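Local coordinates for CELL WALL surface anchor family protein (Streptococcus pneumoniae, PDB 3ZGH), which binds keratin 10 through a basic domain of an MSCRAMM-type surface protein, and probably mediates pneumococcal adhesion to host cells, at residues A[161-165]-A[166-170]. Sequence-based numbering, arbitrary orientation.
Sequences VPITG and TDTSF. With ACT (acetate ion), chain D.
Ile163 and Thr168 meet methyl to methyl inside the surface loop that carries the chain from strand 154-162 to strand 170-172, with an inverse gamma turn centred on Asp167 and an Asx turn made by its carboxylate. From the CB of Thr168, which points toward 161-165, the side chain splits. Its CG2 lies anti to the carbonyl carbon (OG1 at chi1 51°), and this swings the methyl onto the loop's first limb, 3.7 Å from Ile163 CG2. The same Thr168 CG2 rests 3.7 Å from Gly165 O, and the start of the Ile163 CG1 branch lies only slightly farther from this methyl, so one methyl bridges an aliphatic side chain and a backbone carbonyl. The two side chains run obliquely to each other, and Leu103 of a neighbouring loop touches both. At the gamma turn, Thr168 N reaches back to Thr166 O in a weak 3.0 Å bond. The Asp167 carboxylate leads away from 161-165: its OD2 accepts from Ser101 N, while the backbone N of Asp167 bonds to the side-chain OD2 of Asp102. Its OD1 closes the Asx turn, accepting Ser169 N at 3.2 Å in a fairly straight bond (162°) that comes from above the carboxylate plane. Ser169 OG sits 2.8 Å from Asp167 OD1 and 3.0 Å from O of an acetate ion, presumably picked up during crystallisation, which also bonds Thr98 OG1; the acetate methyl CH3 lies 3.7 Å from Phe170 O.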
# COMPACT_ATOMS: atom_id res chain seq x y z
N VAL A 161 0.91 4.71 13.17
CA VAL A 161 2.23 5.12 13.66
C VAL A 161 1.99 6.24 14.66
O VAL A 161 1.37 7.25 14.31
CB VAL A 161 3.14 5.65 12.52
CG1 VAL A 161 4.52 5.98 13.06
CG2 VAL A 161 3.27 4.62 11.36
N PRO A 162 2.49 6.08 15.90
CA PRO A 162 2.25 7.14 16.90
C PRO A 162 2.93 8.43 16.50
O PRO A 162 4.04 8.41 15.95
CB PRO A 162 2.88 6.58 18.19
CG PRO A 162 3.02 5.08 17.96
CD PRO A 162 3.18 4.91 16.47
N ILE A 163 2.29 9.56 16.82
CA ILE A 163 2.89 10.88 16.65
C ILE A 163 3.41 11.35 18.02
O ILE A 163 2.66 11.36 19.01
CB ILE A 163 1.84 11.88 16.11
CG1 ILE A 163 1.46 11.51 14.66
CG2 ILE A 163 2.36 13.35 16.19
CD1 ILE A 163 0.20 12.19 14.15
N THR A 164 4.67 11.78 18.07
CA THR A 164 5.29 12.12 19.35
C THR A 164 5.83 13.54 19.36
O THR A 164 6.48 13.96 20.33
CB THR A 164 6.47 11.15 19.67
OG1 THR A 164 7.52 11.33 18.70
CG2 THR A 164 5.99 9.68 19.63
N GLY A 165 5.55 14.30 18.31
CA GLY A 165 6.14 15.62 18.19
C GLY A 165 5.86 16.20 16.82
O GLY A 165 4.94 15.76 16.11
N THR A 166 6.69 17.15 16.43
CA THR A 166 6.51 17.98 15.25
C THR A 166 6.91 17.33 13.91
O THR A 166 6.25 17.53 12.90
CB THR A 166 7.37 19.25 15.45
OG1 THR A 166 6.63 20.17 16.27
CG2 THR A 166 7.71 19.90 14.12
N ASP A 167 7.98 16.57 13.89
CA ASP A 167 8.46 16.02 12.63
C ASP A 167 7.71 14.73 12.27
O ASP A 167 8.14 13.62 12.61
CB ASP A 167 10.00 15.79 12.66
CG ASP A 167 10.51 15.14 11.37
OD1 ASP A 167 9.74 15.16 10.37
OD2 ASP A 167 11.63 14.60 11.35
N THR A 168 6.59 14.89 11.58
CA THR A 168 5.78 13.75 11.17
C THR A 168 5.97 13.45 9.68
O THR A 168 5.07 12.89 9.03
CB THR A 168 4.29 14.02 11.41
OG1 THR A 168 3.95 15.28 10.81
CG2 THR A 168 3.99 14.10 12.91
N SER A 169 7.13 13.80 9.13
CA SER A 169 7.43 13.48 7.74
C SER A 169 7.53 11.96 7.52
O SER A 169 7.75 11.19 8.46
CB SER A 169 8.71 14.19 7.29
OG SER A 169 9.85 13.73 7.99
N PHE A 170 7.35 11.52 6.27
CA PHE A 170 7.54 10.12 5.95
C PHE A 170 7.75 10.02 4.43
O PHE A 170 7.45 10.98 3.69
CB PHE A 170 6.32 9.28 6.40
CG PHE A 170 5.06 9.58 5.63
CD1 PHE A 170 4.80 8.95 4.42
CD2 PHE A 170 4.15 10.51 6.12
CE1 PHE A 170 3.64 9.27 3.70
CE2 PHE A 170 3.00 10.83 5.41
CZ PHE A 170 2.74 10.22 4.21
C ACT D . 11.39 11.38 5.96
O ACT D . 12.03 12.03 6.82
OXT ACT D . 11.31 10.14 6.15
CH3 ACT D . 10.78 12.05 4.75